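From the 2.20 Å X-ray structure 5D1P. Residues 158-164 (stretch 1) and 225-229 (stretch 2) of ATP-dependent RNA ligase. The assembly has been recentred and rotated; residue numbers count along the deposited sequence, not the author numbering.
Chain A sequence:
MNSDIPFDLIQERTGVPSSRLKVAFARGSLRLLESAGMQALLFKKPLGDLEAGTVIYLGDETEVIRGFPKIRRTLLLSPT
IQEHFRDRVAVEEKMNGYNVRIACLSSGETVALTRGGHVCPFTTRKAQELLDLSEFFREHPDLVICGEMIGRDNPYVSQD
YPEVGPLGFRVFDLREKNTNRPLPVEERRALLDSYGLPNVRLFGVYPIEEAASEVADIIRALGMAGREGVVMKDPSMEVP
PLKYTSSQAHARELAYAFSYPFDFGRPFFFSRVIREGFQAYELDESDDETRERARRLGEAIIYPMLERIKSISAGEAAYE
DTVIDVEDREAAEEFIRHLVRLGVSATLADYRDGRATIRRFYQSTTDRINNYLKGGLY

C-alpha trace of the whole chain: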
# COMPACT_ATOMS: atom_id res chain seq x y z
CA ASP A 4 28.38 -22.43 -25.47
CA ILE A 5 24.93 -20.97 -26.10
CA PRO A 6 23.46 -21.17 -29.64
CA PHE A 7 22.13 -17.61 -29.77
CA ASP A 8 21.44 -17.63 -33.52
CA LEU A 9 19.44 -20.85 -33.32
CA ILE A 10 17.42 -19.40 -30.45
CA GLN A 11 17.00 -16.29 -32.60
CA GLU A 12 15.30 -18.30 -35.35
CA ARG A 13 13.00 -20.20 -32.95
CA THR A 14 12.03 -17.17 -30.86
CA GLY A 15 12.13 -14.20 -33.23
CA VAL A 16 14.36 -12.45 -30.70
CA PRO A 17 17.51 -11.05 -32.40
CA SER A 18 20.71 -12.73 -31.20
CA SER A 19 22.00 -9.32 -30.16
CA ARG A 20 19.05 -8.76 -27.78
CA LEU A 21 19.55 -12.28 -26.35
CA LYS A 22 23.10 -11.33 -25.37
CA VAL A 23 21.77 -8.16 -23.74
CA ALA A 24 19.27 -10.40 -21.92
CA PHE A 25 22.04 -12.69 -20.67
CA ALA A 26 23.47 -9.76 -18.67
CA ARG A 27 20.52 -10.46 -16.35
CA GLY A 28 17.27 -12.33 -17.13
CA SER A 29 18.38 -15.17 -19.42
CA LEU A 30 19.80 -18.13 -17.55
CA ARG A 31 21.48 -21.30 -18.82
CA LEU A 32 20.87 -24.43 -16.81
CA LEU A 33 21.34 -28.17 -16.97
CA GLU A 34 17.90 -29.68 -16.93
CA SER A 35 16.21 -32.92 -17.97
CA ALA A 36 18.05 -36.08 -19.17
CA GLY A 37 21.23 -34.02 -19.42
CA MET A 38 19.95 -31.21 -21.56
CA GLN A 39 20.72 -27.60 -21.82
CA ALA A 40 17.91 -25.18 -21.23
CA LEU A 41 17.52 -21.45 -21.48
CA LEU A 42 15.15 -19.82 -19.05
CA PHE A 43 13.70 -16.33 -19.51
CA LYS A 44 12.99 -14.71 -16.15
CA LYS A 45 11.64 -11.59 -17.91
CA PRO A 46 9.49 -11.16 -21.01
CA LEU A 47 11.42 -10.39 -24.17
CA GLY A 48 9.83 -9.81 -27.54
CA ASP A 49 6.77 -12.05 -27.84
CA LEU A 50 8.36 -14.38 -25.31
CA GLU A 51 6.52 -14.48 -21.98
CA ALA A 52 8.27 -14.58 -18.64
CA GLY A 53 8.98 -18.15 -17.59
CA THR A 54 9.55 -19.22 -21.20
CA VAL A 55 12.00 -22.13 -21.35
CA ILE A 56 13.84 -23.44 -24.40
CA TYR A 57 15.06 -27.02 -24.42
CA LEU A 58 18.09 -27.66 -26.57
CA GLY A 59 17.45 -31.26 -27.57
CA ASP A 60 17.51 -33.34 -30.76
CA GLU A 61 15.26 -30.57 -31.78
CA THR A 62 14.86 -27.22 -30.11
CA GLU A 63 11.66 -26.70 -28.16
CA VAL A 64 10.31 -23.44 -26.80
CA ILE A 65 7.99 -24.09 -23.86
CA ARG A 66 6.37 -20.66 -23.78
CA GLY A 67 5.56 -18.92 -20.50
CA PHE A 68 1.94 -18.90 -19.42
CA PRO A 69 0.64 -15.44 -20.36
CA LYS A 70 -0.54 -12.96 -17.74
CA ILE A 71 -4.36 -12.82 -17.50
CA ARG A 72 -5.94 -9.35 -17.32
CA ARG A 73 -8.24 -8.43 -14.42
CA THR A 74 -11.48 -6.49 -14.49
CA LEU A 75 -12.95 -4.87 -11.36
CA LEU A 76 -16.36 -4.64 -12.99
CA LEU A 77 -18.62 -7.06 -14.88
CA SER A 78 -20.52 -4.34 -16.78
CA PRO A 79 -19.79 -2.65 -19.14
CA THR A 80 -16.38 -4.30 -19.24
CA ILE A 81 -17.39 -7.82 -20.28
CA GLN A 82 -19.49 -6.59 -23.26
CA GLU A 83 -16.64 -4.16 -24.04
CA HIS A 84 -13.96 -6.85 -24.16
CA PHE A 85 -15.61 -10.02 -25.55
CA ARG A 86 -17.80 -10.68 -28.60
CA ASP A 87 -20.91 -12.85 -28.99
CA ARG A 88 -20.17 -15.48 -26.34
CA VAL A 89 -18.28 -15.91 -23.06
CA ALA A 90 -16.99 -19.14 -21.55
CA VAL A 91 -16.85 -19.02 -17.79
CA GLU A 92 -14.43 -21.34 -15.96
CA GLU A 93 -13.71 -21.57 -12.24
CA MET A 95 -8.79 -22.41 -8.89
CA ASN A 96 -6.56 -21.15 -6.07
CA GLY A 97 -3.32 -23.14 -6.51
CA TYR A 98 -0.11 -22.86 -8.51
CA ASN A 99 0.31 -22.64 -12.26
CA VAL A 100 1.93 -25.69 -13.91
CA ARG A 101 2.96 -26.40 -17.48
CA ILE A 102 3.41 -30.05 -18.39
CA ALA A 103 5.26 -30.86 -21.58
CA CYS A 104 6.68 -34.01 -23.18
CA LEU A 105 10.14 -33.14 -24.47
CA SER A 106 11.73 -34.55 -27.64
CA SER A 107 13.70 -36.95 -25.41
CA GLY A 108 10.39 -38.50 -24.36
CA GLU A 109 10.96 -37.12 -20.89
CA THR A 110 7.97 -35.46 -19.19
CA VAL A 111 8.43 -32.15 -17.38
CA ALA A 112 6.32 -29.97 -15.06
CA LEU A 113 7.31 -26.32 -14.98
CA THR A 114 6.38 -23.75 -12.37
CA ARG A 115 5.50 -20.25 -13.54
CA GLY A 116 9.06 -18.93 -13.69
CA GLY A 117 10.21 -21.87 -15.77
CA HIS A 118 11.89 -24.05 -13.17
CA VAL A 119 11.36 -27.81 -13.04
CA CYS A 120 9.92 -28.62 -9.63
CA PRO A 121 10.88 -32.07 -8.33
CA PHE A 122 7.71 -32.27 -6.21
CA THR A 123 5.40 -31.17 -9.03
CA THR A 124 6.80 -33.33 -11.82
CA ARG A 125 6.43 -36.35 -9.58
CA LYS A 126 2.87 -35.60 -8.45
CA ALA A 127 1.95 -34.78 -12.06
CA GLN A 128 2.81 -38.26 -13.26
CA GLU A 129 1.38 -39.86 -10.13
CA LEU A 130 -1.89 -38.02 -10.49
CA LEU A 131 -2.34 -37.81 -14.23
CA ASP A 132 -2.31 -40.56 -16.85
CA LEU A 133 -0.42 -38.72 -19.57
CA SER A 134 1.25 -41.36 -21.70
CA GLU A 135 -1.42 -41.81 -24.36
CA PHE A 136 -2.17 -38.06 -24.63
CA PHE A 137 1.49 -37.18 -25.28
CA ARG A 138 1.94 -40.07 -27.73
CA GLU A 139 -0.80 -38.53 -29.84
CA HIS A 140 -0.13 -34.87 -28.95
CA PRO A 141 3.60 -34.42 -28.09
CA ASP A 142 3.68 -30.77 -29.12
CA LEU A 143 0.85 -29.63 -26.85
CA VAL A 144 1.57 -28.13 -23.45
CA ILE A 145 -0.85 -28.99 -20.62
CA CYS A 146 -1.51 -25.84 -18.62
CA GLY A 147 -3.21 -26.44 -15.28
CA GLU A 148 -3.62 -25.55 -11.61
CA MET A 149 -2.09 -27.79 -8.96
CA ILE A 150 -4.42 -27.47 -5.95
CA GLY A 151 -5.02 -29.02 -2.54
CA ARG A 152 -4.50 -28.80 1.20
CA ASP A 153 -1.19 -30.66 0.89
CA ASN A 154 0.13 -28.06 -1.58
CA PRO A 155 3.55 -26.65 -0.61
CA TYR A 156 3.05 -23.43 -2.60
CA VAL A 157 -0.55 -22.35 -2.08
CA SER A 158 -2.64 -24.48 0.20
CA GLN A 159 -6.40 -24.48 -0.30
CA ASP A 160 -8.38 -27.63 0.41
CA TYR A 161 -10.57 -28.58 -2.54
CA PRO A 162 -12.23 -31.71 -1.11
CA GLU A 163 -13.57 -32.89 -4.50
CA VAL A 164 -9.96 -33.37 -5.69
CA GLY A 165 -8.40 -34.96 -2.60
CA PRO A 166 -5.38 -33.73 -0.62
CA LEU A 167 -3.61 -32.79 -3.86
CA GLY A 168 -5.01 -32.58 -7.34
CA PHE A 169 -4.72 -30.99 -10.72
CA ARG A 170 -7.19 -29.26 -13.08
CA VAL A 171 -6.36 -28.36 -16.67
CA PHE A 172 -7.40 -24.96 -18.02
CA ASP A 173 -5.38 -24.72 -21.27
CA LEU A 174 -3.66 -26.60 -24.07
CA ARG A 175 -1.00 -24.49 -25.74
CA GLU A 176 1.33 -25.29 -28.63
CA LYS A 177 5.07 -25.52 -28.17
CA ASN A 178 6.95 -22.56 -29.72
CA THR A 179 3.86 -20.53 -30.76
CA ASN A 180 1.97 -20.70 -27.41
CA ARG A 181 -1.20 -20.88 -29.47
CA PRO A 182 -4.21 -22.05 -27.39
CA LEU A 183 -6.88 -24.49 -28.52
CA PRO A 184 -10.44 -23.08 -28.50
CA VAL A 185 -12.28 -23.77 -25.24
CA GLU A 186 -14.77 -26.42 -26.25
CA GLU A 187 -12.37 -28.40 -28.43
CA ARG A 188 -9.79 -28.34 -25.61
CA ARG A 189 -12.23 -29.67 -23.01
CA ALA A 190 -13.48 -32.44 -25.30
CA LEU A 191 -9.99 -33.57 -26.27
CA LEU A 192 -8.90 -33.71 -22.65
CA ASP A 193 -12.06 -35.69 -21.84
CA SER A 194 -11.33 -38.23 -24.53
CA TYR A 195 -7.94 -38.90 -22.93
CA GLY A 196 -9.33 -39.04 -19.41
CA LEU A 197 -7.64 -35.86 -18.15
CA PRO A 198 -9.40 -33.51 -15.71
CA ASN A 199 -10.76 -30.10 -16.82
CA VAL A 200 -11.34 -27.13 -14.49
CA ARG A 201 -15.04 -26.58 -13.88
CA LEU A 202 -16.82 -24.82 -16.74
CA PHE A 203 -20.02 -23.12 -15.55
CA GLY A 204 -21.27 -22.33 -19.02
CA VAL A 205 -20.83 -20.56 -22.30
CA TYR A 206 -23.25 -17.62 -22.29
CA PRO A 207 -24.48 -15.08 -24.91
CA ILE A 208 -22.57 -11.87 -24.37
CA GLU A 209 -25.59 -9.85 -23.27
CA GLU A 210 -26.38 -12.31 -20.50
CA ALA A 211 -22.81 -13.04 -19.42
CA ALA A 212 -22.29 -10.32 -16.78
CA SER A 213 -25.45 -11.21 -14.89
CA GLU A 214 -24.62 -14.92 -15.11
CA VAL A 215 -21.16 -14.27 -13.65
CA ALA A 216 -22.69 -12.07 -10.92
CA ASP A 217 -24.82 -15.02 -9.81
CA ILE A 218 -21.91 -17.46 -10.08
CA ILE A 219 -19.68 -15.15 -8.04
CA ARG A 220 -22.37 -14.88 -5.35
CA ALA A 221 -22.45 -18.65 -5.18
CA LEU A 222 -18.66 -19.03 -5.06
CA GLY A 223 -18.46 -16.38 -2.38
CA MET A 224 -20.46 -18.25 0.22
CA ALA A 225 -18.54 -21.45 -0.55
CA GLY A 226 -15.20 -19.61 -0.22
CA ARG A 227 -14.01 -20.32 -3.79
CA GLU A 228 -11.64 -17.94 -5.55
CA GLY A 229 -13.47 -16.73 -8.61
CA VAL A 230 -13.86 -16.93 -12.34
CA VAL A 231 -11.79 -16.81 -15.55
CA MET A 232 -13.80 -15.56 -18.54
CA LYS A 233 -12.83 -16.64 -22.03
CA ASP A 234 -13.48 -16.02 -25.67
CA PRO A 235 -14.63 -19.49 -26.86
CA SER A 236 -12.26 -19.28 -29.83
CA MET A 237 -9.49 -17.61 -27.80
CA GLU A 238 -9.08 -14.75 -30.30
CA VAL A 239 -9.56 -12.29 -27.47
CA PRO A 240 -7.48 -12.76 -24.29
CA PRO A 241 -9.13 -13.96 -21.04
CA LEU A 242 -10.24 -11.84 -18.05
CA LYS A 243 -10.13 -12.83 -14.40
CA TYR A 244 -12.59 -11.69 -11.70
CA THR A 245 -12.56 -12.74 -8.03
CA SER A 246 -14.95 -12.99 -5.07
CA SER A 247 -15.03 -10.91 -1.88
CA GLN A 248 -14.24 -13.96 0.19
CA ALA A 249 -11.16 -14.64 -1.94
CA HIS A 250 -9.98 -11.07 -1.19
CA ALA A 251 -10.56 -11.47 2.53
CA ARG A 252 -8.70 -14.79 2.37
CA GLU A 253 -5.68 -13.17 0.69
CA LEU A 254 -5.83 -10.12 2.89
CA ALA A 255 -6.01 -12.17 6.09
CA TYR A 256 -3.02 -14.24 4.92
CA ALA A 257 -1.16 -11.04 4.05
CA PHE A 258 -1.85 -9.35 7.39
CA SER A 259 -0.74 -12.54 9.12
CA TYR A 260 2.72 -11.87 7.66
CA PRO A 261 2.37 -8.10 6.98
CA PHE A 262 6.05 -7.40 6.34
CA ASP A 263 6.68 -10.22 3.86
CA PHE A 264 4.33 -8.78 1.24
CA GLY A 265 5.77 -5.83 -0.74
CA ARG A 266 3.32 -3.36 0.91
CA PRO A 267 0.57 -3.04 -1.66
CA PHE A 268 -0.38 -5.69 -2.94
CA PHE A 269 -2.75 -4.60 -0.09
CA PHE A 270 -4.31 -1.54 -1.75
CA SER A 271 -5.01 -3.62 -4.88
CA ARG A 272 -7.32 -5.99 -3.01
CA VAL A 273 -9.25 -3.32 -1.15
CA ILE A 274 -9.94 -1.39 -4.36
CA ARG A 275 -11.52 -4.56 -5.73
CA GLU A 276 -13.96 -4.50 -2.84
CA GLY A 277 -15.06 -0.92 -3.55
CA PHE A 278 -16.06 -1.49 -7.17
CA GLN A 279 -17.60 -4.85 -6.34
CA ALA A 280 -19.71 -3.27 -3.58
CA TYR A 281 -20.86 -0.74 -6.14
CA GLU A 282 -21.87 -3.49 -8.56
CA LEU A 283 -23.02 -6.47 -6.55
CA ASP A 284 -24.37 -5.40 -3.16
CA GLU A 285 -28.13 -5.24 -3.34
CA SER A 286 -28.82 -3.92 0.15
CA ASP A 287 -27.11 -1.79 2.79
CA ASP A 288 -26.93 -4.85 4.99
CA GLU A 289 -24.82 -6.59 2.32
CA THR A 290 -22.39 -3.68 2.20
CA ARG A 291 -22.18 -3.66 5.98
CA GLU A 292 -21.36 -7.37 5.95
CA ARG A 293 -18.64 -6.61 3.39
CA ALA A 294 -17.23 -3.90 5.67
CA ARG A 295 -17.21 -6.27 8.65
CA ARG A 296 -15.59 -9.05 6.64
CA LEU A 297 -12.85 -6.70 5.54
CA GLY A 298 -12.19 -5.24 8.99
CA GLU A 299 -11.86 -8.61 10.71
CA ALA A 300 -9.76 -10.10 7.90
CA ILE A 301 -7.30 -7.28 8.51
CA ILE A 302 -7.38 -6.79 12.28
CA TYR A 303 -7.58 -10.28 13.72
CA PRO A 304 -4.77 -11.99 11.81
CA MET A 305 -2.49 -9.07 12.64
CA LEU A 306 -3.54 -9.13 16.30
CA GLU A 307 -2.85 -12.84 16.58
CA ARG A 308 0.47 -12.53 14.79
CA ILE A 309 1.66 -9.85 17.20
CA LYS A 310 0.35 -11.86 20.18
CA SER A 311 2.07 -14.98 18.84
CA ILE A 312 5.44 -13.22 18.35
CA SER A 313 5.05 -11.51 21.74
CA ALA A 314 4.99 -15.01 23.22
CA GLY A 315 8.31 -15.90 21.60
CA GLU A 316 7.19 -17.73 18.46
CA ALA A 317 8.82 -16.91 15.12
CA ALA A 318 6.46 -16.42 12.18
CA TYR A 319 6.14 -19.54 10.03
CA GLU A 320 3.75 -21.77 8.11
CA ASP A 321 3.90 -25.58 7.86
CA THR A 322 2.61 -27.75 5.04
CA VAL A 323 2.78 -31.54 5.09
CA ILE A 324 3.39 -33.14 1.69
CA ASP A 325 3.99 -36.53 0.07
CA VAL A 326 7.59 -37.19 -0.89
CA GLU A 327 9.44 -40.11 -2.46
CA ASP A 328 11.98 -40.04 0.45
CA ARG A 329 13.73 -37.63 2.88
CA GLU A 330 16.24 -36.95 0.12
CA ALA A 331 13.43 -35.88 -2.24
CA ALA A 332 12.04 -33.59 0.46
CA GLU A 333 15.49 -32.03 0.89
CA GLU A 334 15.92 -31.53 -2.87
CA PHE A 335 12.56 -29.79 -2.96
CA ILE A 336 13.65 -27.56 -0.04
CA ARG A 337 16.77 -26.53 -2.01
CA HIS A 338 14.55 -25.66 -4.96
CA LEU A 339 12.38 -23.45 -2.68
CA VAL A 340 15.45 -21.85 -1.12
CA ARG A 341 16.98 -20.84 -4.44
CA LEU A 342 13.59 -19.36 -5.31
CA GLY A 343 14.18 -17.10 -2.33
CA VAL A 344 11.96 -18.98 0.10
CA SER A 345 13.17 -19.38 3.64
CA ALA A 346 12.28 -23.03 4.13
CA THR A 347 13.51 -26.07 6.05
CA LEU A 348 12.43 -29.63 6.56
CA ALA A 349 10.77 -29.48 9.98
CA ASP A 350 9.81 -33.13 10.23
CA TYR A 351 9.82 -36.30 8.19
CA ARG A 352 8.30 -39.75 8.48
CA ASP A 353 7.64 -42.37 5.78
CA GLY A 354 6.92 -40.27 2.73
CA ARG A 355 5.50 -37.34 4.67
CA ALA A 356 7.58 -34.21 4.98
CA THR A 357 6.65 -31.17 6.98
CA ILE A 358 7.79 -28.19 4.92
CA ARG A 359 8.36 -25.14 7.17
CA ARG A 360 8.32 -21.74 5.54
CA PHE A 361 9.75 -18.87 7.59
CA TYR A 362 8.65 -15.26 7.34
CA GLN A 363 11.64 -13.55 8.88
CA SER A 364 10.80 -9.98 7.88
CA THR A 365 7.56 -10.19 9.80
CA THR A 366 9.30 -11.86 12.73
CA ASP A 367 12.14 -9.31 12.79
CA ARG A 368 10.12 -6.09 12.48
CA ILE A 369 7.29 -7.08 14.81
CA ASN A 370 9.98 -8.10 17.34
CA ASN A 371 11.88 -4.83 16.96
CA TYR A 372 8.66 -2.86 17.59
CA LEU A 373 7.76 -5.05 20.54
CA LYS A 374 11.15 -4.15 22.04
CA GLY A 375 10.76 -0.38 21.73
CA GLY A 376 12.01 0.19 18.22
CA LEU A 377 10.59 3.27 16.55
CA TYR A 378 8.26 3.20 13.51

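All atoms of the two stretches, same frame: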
# COMPACT_ATOMS: atom_id res chain seq x y z
N SER A 158 -1.84 -23.42 -0.36
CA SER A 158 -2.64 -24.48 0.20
C SER A 158 -4.10 -24.06 0.35
O SER A 158 -4.42 -23.25 1.20
CB SER A 158 -2.07 -24.89 1.55
OG SER A 158 -3.01 -25.65 2.26
N GLN A 159 -4.96 -24.58 -0.51
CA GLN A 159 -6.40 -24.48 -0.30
C GLN A 159 -6.99 -25.85 -0.50
O GLN A 159 -6.73 -26.49 -1.52
CB GLN A 159 -7.07 -23.46 -1.24
CG GLN A 159 -8.60 -23.45 -1.11
CD GLN A 159 -9.25 -22.12 -1.46
OE1 GLN A 159 -8.57 -21.11 -1.66
NE2 GLN A 159 -10.56 -22.12 -1.54
N ASP A 160 -7.79 -26.30 0.47
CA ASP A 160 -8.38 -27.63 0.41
C ASP A 160 -9.59 -27.66 -0.51
O ASP A 160 -10.60 -27.04 -0.23
CB ASP A 160 -8.77 -28.10 1.81
CG ASP A 160 -9.01 -29.59 1.90
OD1 ASP A 160 -9.16 -30.09 3.02
OD2 ASP A 160 -9.02 -30.26 0.84
N TYR A 161 -9.46 -28.38 -1.61
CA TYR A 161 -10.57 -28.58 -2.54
C TYR A 161 -11.04 -30.02 -2.45
O TYR A 161 -10.61 -30.85 -3.25
CB TYR A 161 -10.14 -28.27 -3.97
CG TYR A 161 -10.04 -26.80 -4.33
CD1 TYR A 161 -8.83 -26.12 -4.23
CD2 TYR A 161 -11.15 -26.11 -4.80
CE1 TYR A 161 -8.75 -24.77 -4.57
CE2 TYR A 161 -11.08 -24.78 -5.13
CZ TYR A 161 -9.88 -24.11 -5.02
OH TYR A 161 -9.83 -22.77 -5.37
N PRO A 162 -11.91 -30.33 -1.47
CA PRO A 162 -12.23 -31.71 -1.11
C PRO A 162 -12.64 -32.61 -2.28
O PRO A 162 -12.38 -33.81 -2.19
CB PRO A 162 -13.40 -31.55 -0.12
CG PRO A 162 -13.85 -30.13 -0.24
CD PRO A 162 -12.64 -29.36 -0.63
N GLU A 163 -13.21 -32.06 -3.35
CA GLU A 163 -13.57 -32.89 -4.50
C GLU A 163 -12.35 -33.30 -5.35
O GLU A 163 -12.52 -34.02 -6.34
CB GLU A 163 -14.58 -32.17 -5.40
CG GLU A 163 -14.00 -31.11 -6.34
CD GLU A 163 -13.84 -29.76 -5.66
OE1 GLU A 163 -13.78 -29.72 -4.41
OE2 GLU A 163 -13.79 -28.74 -6.39
N VAL A 164 -11.14 -32.88 -4.99
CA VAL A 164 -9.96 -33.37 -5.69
C VAL A 164 -9.05 -34.23 -4.81
O VAL A 164 -8.17 -34.92 -5.33
CB VAL A 164 -9.12 -32.22 -6.31
CG1 VAL A 164 -10.02 -31.16 -6.91
CG2 VAL A 164 -8.21 -31.61 -5.27
N ALA A 225 -19.26 -20.18 -0.65
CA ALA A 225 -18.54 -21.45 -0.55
C ALA A 225 -17.04 -21.21 -0.27
O ALA A 225 -16.31 -22.14 0.07
CB ALA A 225 -18.71 -22.26 -1.81
N GLY A 226 -16.60 -19.96 -0.41
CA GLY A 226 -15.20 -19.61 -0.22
C GLY A 226 -14.27 -20.01 -1.36
O GLY A 226 -13.09 -20.27 -1.13
N ARG A 227 -14.80 -20.06 -2.58
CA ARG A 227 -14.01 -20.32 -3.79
C ARG A 227 -13.47 -19.02 -4.40
O ARG A 227 -13.97 -17.94 -4.10
CB ARG A 227 -14.85 -21.09 -4.79
CG ARG A 227 -15.40 -22.36 -4.17
CD ARG A 227 -15.18 -23.51 -5.09
NE ARG A 227 -15.02 -24.75 -4.37
CZ ARG A 227 -14.62 -25.88 -4.94
NH1 ARG A 227 -14.36 -25.90 -6.24
NH2 ARG A 227 -14.49 -26.98 -4.21
N GLU A 228 -12.45 -19.12 -5.25
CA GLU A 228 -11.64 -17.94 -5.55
C GLU A 228 -12.29 -17.00 -6.53
O GLU A 228 -12.27 -15.78 -6.34
CB GLU A 228 -10.26 -18.35 -6.08
CG GLU A 228 -9.26 -17.19 -6.08
CD GLU A 228 -8.05 -17.48 -6.93
OE1 GLU A 228 -7.98 -18.59 -7.50
OE2 GLU A 228 -7.17 -16.59 -7.03
N GLY A 229 -12.83 -17.56 -7.61
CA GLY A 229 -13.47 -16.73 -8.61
C GLY A 229 -13.55 -17.37 -9.97
O GLY A 229 -13.63 -18.59 -10.10
O HOH W 1 -12.00 -21.72 -6.80

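A long polar side chain can hold two loops together even where their backbones stay well apart, and the contact between residues 158-164 and 225-229 of this RNA ligase is a compact example. The nearest CA atoms, those of Tyr161 and Arg227, are 9.0 Å apart, and the 242 Å² buried between the stretches is largely the work of side chains bridging that gap.

Arg227 contributes the most, with 88 Å² covered. Its CA-to-CB bond points sideways, yet the extended chain carries the guanidinium to Glu163, where the two charged groups form a salt bridge. NH2 of Arg227 lies 2.8 Å from OE1 of Glu163 and 2.9 Å from OE2, both weak hydrogen bonds, while Arg227 NH1 donates to Glu163 OE2 at 2.9 Å. The carboxylate approaches at the guanidinium edge, near its plane, where the N-H groups point, which leaves the faces clear of the carboxylate; over one of them lies a different partner.

That partner is Tyr161, which has 50 Å² covered. Its CD2 sits over one face of the guanidinium, 3.5 Å from CZ of Arg227. Seen from the ring, however, Arg227 CZ lies at the edge, so the two planar groups meet edge to face. The far end of the same tyrosine reaches Glu228 through water: Tyr161 OH donates to water 1 (2.8 Å to its O), which also accepts from Glu228 N (3.1 Å to the water O). The direct distance from Tyr161 OH to Glu228 N, 4.5 Å, is too long for a hydrogen bond, and the water fills the role.

Gln159 adds a direct tie to the backbone. Its CB points toward the other stretch, and NE2 of Gln159 donates to the carbonyl O of Gly226 at 3.2 Å. Gly226 has positive phi, which favours glycine, and follows a helix in a Schellman motif.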